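Long-range contacts in OsmC family peroxiredoxin (Aquifex aeolicus, PDB 2E8E), which belongs to the OsmC family of peroxiredoxins and, as in its relatives, probably reduces peroxides through a pair of redox-active cysteines: residues A[9-14]-A[24-29]; A[40-45]-A[111-116]; A[69-74]-A[82-87]. All coordinates share one frame; numbering follows the deposited sequence.

Interaction 1: residues A[9-14]-A[24-29]; sequences ELSSEA and EITAGE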
loop_
_atom_site.group_PDB
_atom_site.type_symbol
_atom_site.label_atom_id
_atom_site.label_comp_id
_atom_site.label_asym_id
_atom_site.label_seq_id
_atom_site.Cartn_x
_atom_site.Cartn_y
_atom_site.Cartn_z
ATOM N N GLU A 9 12.612 4.454 8.455
ATOM C CA GLU A 9 13.320 5.106 9.545
ATOM C C GLU A 9 12.557 6.379 9.895
ATOM O O GLU A 9 12.065 7.086 9.015
ATOM C CB GLU A 9 14.758 5.430 9.130
ATOM C CG GLU A 9 15.574 6.126 10.201
ATOM C CD GLU A 9 17.058 6.138 9.878
ATOM O OE1 GLU A 9 17.413 6.412 8.710
ATOM O OE2 GLU A 9 17.869 5.879 10.795
ATOM N N LEU A 10 12.444 6.661 11.188
ATOM C CA LEU A 10 11.731 7.839 11.646
ATOM C C LEU A 10 12.336 9.085 10.990
ATOM O O LEU A 10 13.559 9.236 10.937
ATOM C CB LEU A 10 11.826 7.919 13.172
ATOM C CG LEU A 10 10.793 8.719 13.961
ATOM C CD1 LEU A 10 9.390 8.173 13.706
ATOM C CD2 LEU A 10 11.143 8.631 15.445
ATOM N N SER A 11 11.472 9.960 10.479
ATOM C CA SER A 11 11.896 11.192 9.814
ATOM C C SER A 11 11.433 12.421 10.595
ATOM O O SER A 11 12.174 13.394 10.738
ATOM C CB SER A 11 11.333 11.240 8.391
ATOM O OG SER A 11 9.919 11.131 8.396
ATOM N N SER A 12 10.197 12.373 11.076
ATOM C CA SER A 12 9.615 13.444 11.877
ATOM C C SER A 12 8.625 12.765 12.817
ATOM O O SER A 12 8.556 11.536 12.849
ATOM C CB SER A 12 8.906 14.477 10.990
ATOM O OG SER A 12 7.805 13.916 10.296
ATOM N N GLU A 13 7.868 13.545 13.584
ATOM C CA GLU A 13 6.905 12.971 14.520
ATOM C C GLU A 13 5.989 11.957 13.843
ATOM O O GLU A 13 5.226 12.304 12.941
ATOM C CB GLU A 13 6.056 14.074 15.167
ATOM C CG GLU A 13 4.945 13.559 16.079
ATOM C CD GLU A 13 4.203 14.676 16.793
ATOM O OE1 GLU A 13 3.707 15.596 16.109
ATOM O OE2 GLU A 13 4.115 14.634 18.040
ATOM N N ALA A 14 6.078 10.707 14.288
ATOM C CA ALA A 14 5.262 9.616 13.759
ATOM C C ALA A 14 5.268 9.564 12.236
ATOM O O ALA A 14 4.248 9.276 11.616
ATOM C CB ALA A 14 3.829 9.745 14.266
ATOM N N GLU A 24 13.259 7.141 -1.894
ATOM C CA GLU A 24 12.655 7.251 -0.575
ATOM C C GLU A 24 11.508 8.252 -0.525
ATOM O O GLU A 24 11.582 9.337 -1.104
ATOM C CB GLU A 24 13.728 7.655 0.441
ATOM C CG GLU A 24 14.917 6.710 0.487
ATOM C CD GLU A 24 16.075 7.254 1.309
ATOM O OE1 GLU A 24 16.599 8.330 0.962
ATOM O OE2 GLU A 24 16.466 6.602 2.298
ATOM N N ILE A 25 10.440 7.878 0.171
ATOM C CA ILE A 25 9.294 8.754 0.330
ATOM C C ILE A 25 8.973 8.819 1.810
ATOM O O ILE A 25 9.340 7.921 2.562
ATOM C CB ILE A 25 8.049 8.232 -0.423
ATOM C CG1 ILE A 25 7.771 6.781 -0.037
ATOM C CG2 ILE A 25 8.261 8.366 -1.920
ATOM C CD1 ILE A 25 6.491 6.231 -0.642
ATOM N N THR A 26 8.305 9.887 2.226
ATOM C CA THR A 26 7.929 10.037 3.621
ATOM C C THR A 26 6.496 9.573 3.778
ATOM O O THR A 26 5.600 10.034 3.073
ATOM C CB THR A 26 8.050 11.503 4.098
ATOM O OG1 THR A 26 7.281 12.357 3.243
ATOM C CG2 THR A 26 9.503 11.941 4.087
ATOM N N ALA A 27 6.292 8.638 4.698
ATOM C CA ALA A 27 4.970 8.089 4.949
ATOM C C ALA A 27 4.653 8.150 6.433
ATOM O O ALA A 27 5.460 7.738 7.265
ATOM C CB ALA A 27 4.911 6.647 4.470
ATOM N N GLY A 28 3.472 8.658 6.760
ATOM C CA GLY A 28 3.093 8.743 8.155
ATOM C C GLY A 28 2.269 9.969 8.474
ATOM O O GLY A 28 1.681 10.592 7.594
ATOM N N GLU A 29 2.244 10.318 9.754
ATOM C CA GLU A 29 1.479 11.452 10.245
ATOM C C GLU A 29 1.753 12.766 9.505
ATOM O O GLU A 29 0.823 13.504 9.173
ATOM C CB GLU A 29 1.754 11.611 11.741
ATOM C CG GLU A 29 0.802 12.528 12.474
ATOM C CD GLU A 29 0.799 12.254 13.962
ATOM O OE1 GLU A 29 0.401 11.135 14.354
ATOM O OE2 GLU A 29 1.196 13.148 14.738
#
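The chain directions of 11-14 and 26-29 differ by only 25°, and the two backbones draw together toward their C-terminal ends, from 7.4 Å between Ser-11 CA and Thr-26 CA to 5.5 Å between Ala-14 CA and Glu-29 CA. One hydrogen bond joins them where they are near: Glu-29 N donates to Ala-14 O over 2.9 Å, nearly straight at the hydrogen (159°), with the donor above the carbonyl plane. Glu-29 also supplies most of the side-chain contact. The backbone sets its CB 3.4 Å from Ala-14 O; with CG anti to the backbone N and the chain extended, OE1 reaches to 3.7 Å from Ala-14 CB. Within this chain, these strands are the outer two of a three-stranded antiparallel meander, with strand 15-19 between them; a classic beta bulge, in which Ser-11 and Ser-12 both face Thr-15, precedes the turn. The bond continues the ladder between strands 15-19 and 24-28, one step beyond Ala-27 with Phe-16. Glu-13, also extended with CG anti to its N, crosses Glu-29 obliquely, the carboxylate planes 53° apart. Its OE1 comes within 3.8 Å of Glu-29 OE2, a like-charged approach that may raise the pKa of either acid. A long, weak ion pair from Glu-13 to Lys-30 could partly offset it, while OE1 of Glu-29 takes a weak hydrogen bond from His-52 of the second subunit. Tyr-51 of that subunit packs on Ala-14. Farther back along the strands the contact thins to Ser-11 OG against the methyl CG2 of Thr-26, 4.4 Å away.

Interaction 2: residues A[40-45]-A[111-116]; sequences VSIGSC and SVLAMV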
loop_
_atom_site.group_PDB
_atom_site.type_symbol
_atom_site.label_atom_id
_atom_site.label_comp_id
_atom_site.label_asym_id
_atom_site.label_seq_id
_atom_site.Cartn_x
_atom_site.Cartn_y
_atom_site.Cartn_z
ATOM N N VAL A 40 -3.206 3.712 -3.292
ATOM C CA VAL A 40 -2.297 3.966 -4.405
ATOM C C VAL A 40 -1.660 2.649 -4.854
ATOM O O VAL A 40 -1.513 2.400 -6.055
ATOM C CB VAL A 40 -1.178 4.977 -4.020
ATOM C CG1 VAL A 40 -0.114 5.028 -5.115
ATOM C CG2 VAL A 40 -1.777 6.360 -3.819
ATOM N N SER A 41 -1.289 1.802 -3.895
ATOM C CA SER A 41 -0.673 0.515 -4.223
ATOM C C SER A 41 -1.638 -0.346 -5.032
ATOM O O SER A 41 -1.260 -0.968 -6.027
ATOM C CB SER A 41 -0.270 -0.225 -2.941
ATOM O OG SER A 41 0.642 0.558 -2.192
ATOM N N ILE A 42 -2.889 -0.380 -4.593
ATOM C CA ILE A 42 -3.918 -1.149 -5.280
ATOM C C ILE A 42 -4.138 -0.606 -6.692
ATOM O O ILE A 42 -4.114 -1.359 -7.672
ATOM C CB ILE A 42 -5.261 -1.075 -4.513
ATOM C CG1 ILE A 42 -5.143 -1.820 -3.177
ATOM C CG2 ILE A 42 -6.385 -1.647 -5.368
ATOM C CD1 ILE A 42 -6.342 -1.595 -2.252
ATOM N N GLY A 43 -4.354 0.705 -6.780
ATOM C CA GLY A 43 -4.608 1.343 -8.060
ATOM C C GLY A 43 -3.487 1.205 -9.069
ATOM O O GLY A 43 -3.738 0.920 -10.245
ATOM N N SER A 44 -2.248 1.393 -8.623
ATOM C CA SER A 44 -1.115 1.294 -9.533
ATOM C C SER A 44 -0.825 -0.146 -9.935
ATOM O O SER A 44 -0.496 -0.413 -11.094
ATOM C CB SER A 44 0.130 1.948 -8.917
ATOM O OG SER A 44 0.475 1.357 -7.676
ATOM N N CYS A 45 -0.950 -1.081 -8.994
ATOM C CA CYS A 45 -0.705 -2.488 -9.310
ATOM C C CYS A 45 -1.690 -2.914 -10.397
ATOM O O CYS A 45 -1.302 -3.512 -11.401
ATOM C CB CYS A 45 -0.904 -3.367 -8.074
ATOM S SG CYS A 45 -0.414 -5.104 -8.303
ATOM N N SER A 111 -1.747 -8.421 -7.686
ATOM C CA SER A 111 -1.273 -8.987 -6.428
ATOM C C SER A 111 -1.740 -8.228 -5.188
ATOM O O SER A 111 -2.192 -8.839 -4.219
ATOM C CB SER A 111 0.260 -9.061 -6.428
ATOM O OG SER A 111 0.730 -9.926 -7.449
ATOM N N VAL A 112 -1.626 -6.904 -5.214
ATOM C CA VAL A 112 -2.035 -6.095 -4.067
ATOM C C VAL A 112 -3.522 -6.273 -3.768
ATOM O O VAL A 112 -3.912 -6.531 -2.629
ATOM C CB VAL A 112 -1.742 -4.588 -4.304
ATOM C CG1 VAL A 112 -2.227 -3.767 -3.110
ATOM C CG2 VAL A 112 -0.242 -4.371 -4.529
ATOM N N LEU A 113 -4.358 -6.159 -4.796
ATOM C CA LEU A 113 -5.796 -6.297 -4.612
ATOM C C LEU A 113 -6.191 -7.675 -4.090
ATOM O O LEU A 113 -7.101 -7.795 -3.272
ATOM C CB LEU A 113 -6.530 -6.020 -5.929
ATOM C CG LEU A 113 -8.059 -5.991 -5.845
ATOM C CD1 LEU A 113 -8.505 -4.902 -4.873
ATOM C CD2 LEU A 113 -8.641 -5.736 -7.231
ATOM N N ALA A 114 -5.508 -8.712 -4.565
ATOM C CA ALA A 114 -5.804 -10.077 -4.147
ATOM C C ALA A 114 -5.606 -10.262 -2.645
ATOM O O ALA A 114 -6.299 -11.059 -2.013
ATOM C CB ALA A 114 -4.916 -11.059 -4.899
ATOM N N MET A 115 -4.664 -9.517 -2.079
ATOM C CA MET A 115 -4.374 -9.629 -0.654
ATOM C C MET A 115 -5.397 -8.989 0.278
ATOM O O MET A 115 -5.555 -9.431 1.416
ATOM C CB MET A 115 -2.982 -9.065 -0.355
ATOM C CG MET A 115 -1.850 -9.937 -0.893
ATOM S SD MET A 115 -0.212 -9.448 -0.314
ATOM C CE MET A 115 -0.252 -10.066 1.315
ATOM N N VAL A 116 -6.100 -7.962 -0.185
ATOM C CA VAL A 116 -7.079 -7.310 0.680
ATOM C C VAL A 116 -8.517 -7.672 0.345
ATOM O O VAL A 116 -9.428 -7.418 1.132
ATOM C CB VAL A 116 -6.930 -5.770 0.643
ATOM C CG1 VAL A 116 -5.516 -5.380 1.042
ATOM C CG2 VAL A 116 -7.269 -5.236 -0.739
#
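No ring or other planar side chain enters this contact; the flat groups are main-chain peptides, met by Cys-45 SG 3.6 Å from Ser-111 N and by Val-112 CG2 3.9 Å from Ser-41 O. The thiol reaches the start of helix 111-116 because SG is anti to its own backbone N (chi1 -172°). There the helix end might favour a thiolate. Val-112 fills the middle of the interface, its two methyls divided between partners: CG1 presses on Ile-42 CG1 at 3.5 Å, and CG2 lies 3.7 Å from Cys-45 CB. The short segment axes pass 8.3 Å apart at 131°, an oblique packing, nearer antiparallel than parallel, of helix 34-56 against helix 111-116 in the buried OsmC-like core. Cys-45 forms a disulfide with Cys-110 in another structure of this protein but not in this reduced form, consistent with a redox-active pair. Ile-42 extends the apolar seam along the second helix. Its CG2 meets Leu-113 CD1 at 3.9 Å, the chains crossing at about a right angle, whereas its CD1 points tip to tip at Val-116 CG2. Ser-111 OG hydrogen-bonds to Arg-72 of the second subunit.

Interaction 3: residues A[69-74]-A[82-87]; sequences KGKRRE and EIEIKY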
loop_
_atom_site.group_PDB
_atom_site.type_symbol
_atom_site.label_atom_id
_atom_site.label_comp_id
_atom_site.label_asym_id
_atom_site.label_seq_id
_atom_site.Cartn_x
_atom_site.Cartn_y
_atom_site.Cartn_z
ATOM N N LYS A 69 -11.931 4.989 -3.933
ATOM C CA LYS A 69 -12.561 5.573 -2.763
ATOM C C LYS A 69 -12.753 4.478 -1.731
ATOM O O LYS A 69 -13.376 3.452 -2.009
ATOM C CB LYS A 69 -13.920 6.180 -3.115
ATOM C CG LYS A 69 -14.680 6.693 -1.900
ATOM C CD LYS A 69 -16.019 7.310 -2.277
ATOM C CE LYS A 69 -15.841 8.491 -3.212
ATOM N NZ LYS A 69 -17.135 9.178 -3.501
ATOM N N GLY A 70 -12.214 4.695 -0.537
ATOM C CA GLY A 70 -12.350 3.697 0.504
ATOM C C GLY A 70 -13.105 4.241 1.697
ATOM O O GLY A 70 -12.877 5.376 2.110
ATOM N N LYS A 71 -14.017 3.437 2.235
ATOM C CA LYS A 71 -14.807 3.823 3.404
ATOM C C LYS A 71 -14.358 2.947 4.567
ATOM O O LYS A 71 -14.430 1.717 4.495
ATOM C CB LYS A 71 -16.298 3.621 3.127
ATOM C CG LYS A 71 -16.847 4.553 2.066
ATOM C CD LYS A 71 -18.320 4.278 1.793
ATOM C CE LYS A 71 -18.895 5.276 0.798
ATOM N NZ LYS A 71 -18.169 5.256 -0.504
ATOM N N ARG A 72 -13.905 3.584 5.642
ATOM C CA ARG A 72 -13.385 2.863 6.799
ATOM C C ARG A 72 -14.361 2.587 7.931
ATOM O O ARG A 72 -15.275 3.370 8.191
ATOM C CB ARG A 72 -12.192 3.626 7.380
ATOM C CG ARG A 72 -11.133 3.983 6.358
ATOM C CD ARG A 72 -10.046 4.839 6.975
ATOM N NE ARG A 72 -9.272 4.119 7.979
ATOM C CZ ARG A 72 -8.212 4.628 8.596
ATOM N NH1 ARG A 72 -7.814 5.862 8.315
ATOM N NH2 ARG A 72 -7.528 3.895 9.459
ATOM N N ARG A 73 -14.138 1.462 8.606
ATOM C CA ARG A 73 -14.941 1.064 9.751
ATOM C C ARG A 73 -14.662 2.094 10.839
ATOM O O ARG A 73 -13.609 2.733 10.838
ATOM C CB ARG A 73 -14.524 -0.332 10.228
ATOM C CG ARG A 73 -15.237 -0.804 11.482
ATOM C CD ARG A 73 -15.001 -2.281 11.744
ATOM N NE ARG A 73 -13.596 -2.599 11.987
ATOM C CZ ARG A 73 -13.144 -3.830 12.202
ATOM N NH1 ARG A 73 -13.986 -4.855 12.203
ATOM N NH2 ARG A 73 -11.854 -4.040 12.416
ATOM N N GLU A 74 -15.588 2.250 11.777
ATOM C CA GLU A 74 -15.414 3.236 12.835
ATOM C C GLU A 74 -14.675 2.746 14.078
ATOM O O GLU A 74 -14.243 3.553 14.898
ATOM C CB GLU A 74 -16.783 3.822 13.200
ATOM C CG GLU A 74 -17.375 4.600 12.033
ATOM C CD GLU A 74 -18.830 4.980 12.224
ATOM O OE1 GLU A 74 -19.395 5.599 11.297
ATOM O OE2 GLU A 74 -19.405 4.661 13.286
ATOM N N GLU A 82 -15.298 -0.959 2.525
ATOM C CA GLU A 82 -15.665 -0.883 1.121
ATOM C C GLU A 82 -14.609 -0.117 0.344
ATOM O O GLU A 82 -14.057 0.866 0.832
ATOM C CB GLU A 82 -17.022 -0.181 0.980
ATOM C CG GLU A 82 -17.363 0.270 -0.429
ATOM C CD GLU A 82 -18.652 1.075 -0.491
ATOM O OE1 GLU A 82 -18.696 2.057 -1.259
ATOM O OE2 GLU A 82 -19.619 0.724 0.219
ATOM N N ILE A 83 -14.310 -0.591 -0.860
ATOM C CA ILE A 83 -13.351 0.083 -1.723
ATOM C C ILE A 83 -13.972 0.145 -3.107
ATOM O O ILE A 83 -14.302 -0.888 -3.688
ATOM C CB ILE A 83 -12.010 -0.678 -1.841
ATOM C CG1 ILE A 83 -11.340 -0.786 -0.470
ATOM C CG2 ILE A 83 -11.091 0.063 -2.823
ATOM C CD1 ILE A 83 -9.995 -1.479 -0.501
ATOM N N GLU A 84 -14.151 1.358 -3.616
ATOM C CA GLU A 84 -14.715 1.551 -4.945
ATOM C C GLU A 84 -13.582 1.909 -5.883
ATOM O O GLU A 84 -12.768 2.782 -5.574
ATOM C CB GLU A 84 -15.728 2.694 -4.952
ATOM C CG GLU A 84 -16.997 2.442 -4.177
ATOM C CD GLU A 84 -17.984 3.582 -4.338
ATOM O OE1 GLU A 84 -18.389 3.855 -5.489
ATOM O OE2 GLU A 84 -18.349 4.209 -3.321
ATOM N N ILE A 85 -13.524 1.237 -7.028
ATOM C CA ILE A 85 -12.483 1.521 -7.998
ATOM C C ILE A 85 -13.145 1.758 -9.340
ATOM O O ILE A 85 -13.911 0.918 -9.818
ATOM C CB ILE A 85 -11.492 0.348 -8.157
ATOM C CG1 ILE A 85 -10.926 -0.063 -6.794
ATOM C CG2 ILE A 85 -10.360 0.762 -9.088
ATOM C CD1 ILE A 85 -9.973 -1.241 -6.850
ATOM N N LYS A 86 -12.853 2.907 -9.938
ATOM C CA LYS A 86 -13.409 3.253 -11.238
ATOM C C LYS A 86 -12.269 3.459 -12.226
ATOM O O LYS A 86 -11.380 4.282 -11.995
ATOM C CB LYS A 86 -14.241 4.534 -11.138
ATOM C CG LYS A 86 -14.859 4.974 -12.455
ATOM C CD LYS A 86 -15.649 6.263 -12.282
ATOM C CE LYS A 86 -16.252 6.716 -13.596
ATOM N NZ LYS A 86 -17.145 5.673 -14.168
ATOM N N TYR A 87 -12.297 2.701 -13.318
ATOM C CA TYR A 87 -11.274 2.796 -14.353
ATOM C C TYR A 87 -11.834 3.572 -15.540
ATOM O O TYR A 87 -12.916 3.257 -16.034
ATOM C CB TYR A 87 -10.879 1.405 -14.850
ATOM C CG TYR A 87 -10.327 0.475 -13.796
ATOM C CD1 TYR A 87 -8.951 0.325 -13.622
ATOM C CD2 TYR A 87 -11.179 -0.276 -12.990
ATOM C CE1 TYR A 87 -8.437 -0.558 -12.673
ATOM C CE2 TYR A 87 -10.676 -1.156 -12.039
ATOM C CZ TYR A 87 -9.306 -1.297 -11.887
ATOM O OH TYR A 87 -8.811 -2.187 -10.963
HETATM O O HOH W 1 -16.275 3.686 -1.469
#
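Lys-71 sends CG anti to its carbonyl carbon, runs on extended and bends only at its last torsion (chi4 59°), which turns NZ toward the neighbouring strand; there Glu-82, with CG anti to the backbone N (chi1 166°), and Glu-84, with CG beside it (chi1 -68°), bring two carboxylates to meet it. The strands form the beta hairpin 60-72/80-90, antiparallel here. Lys-69 with Glu-84 and Lys-71 with Glu-82 are hydrogen-bonded pairs, flanking the non-hydrogen-bonded pair Gly-70 with Ile-83. In-plane bonds run both ways at the first pair, Lys-69 N to Glu-84 O at 2.9 Å and the almost straight Glu-84 N to Lys-69 O at 2.8 Å. At the other pair Lys-71 N donates firmly to Glu-82 O, and the return bond is weak. Gly-70 CA and Ile-83 CA each direct a C-H to a carbonyl across the ladder. On the opposite face from the charged groups, Ile-83 packs against helix 34-56. Along its edge, strand 60-72 pairs antiparallel with a strand of the second subunit. The lysine and two glutamates make a salt-bridge network: NZ meets Glu-84 OE2 at 3.0 Å, nearly along the C-O axis, and Glu-82 OE1 more weakly at 3.3 Å, with Lys-71 lying alongside Glu-82. The ammonium probably offsets the repulsion between Glu-82 OE1 and Glu-84 OE2, which approach to 3.0 Å. A water joins the cluster, accepting from Lys-71 NZ at 2.6 Å and donating to Glu-84 OE2 at 2.8 Å.

From the N terminus, interaction 1 comes first, closing a short loop that contains strand 15-19 and joining the outer strands of the N-terminal meander. The chain then enters helix 34-56, where interaction 2 opens; its partner helix, 111-116, lies 66 residues on, so this contact closes a long loop. Interaction 3 falls wholly within that span and ties together the hairpin 60-72/80-90. No loops cross. Interactions 2 and 3 meet at Ile-42, whose CG2 packs 3.9 Å from Ile-85 CD1, seating helix 34-56 on the sheet. Interaction 1 stays apart, its nearest atoms about 8 Å from interaction 2, yet all three contacts touch the second subunit.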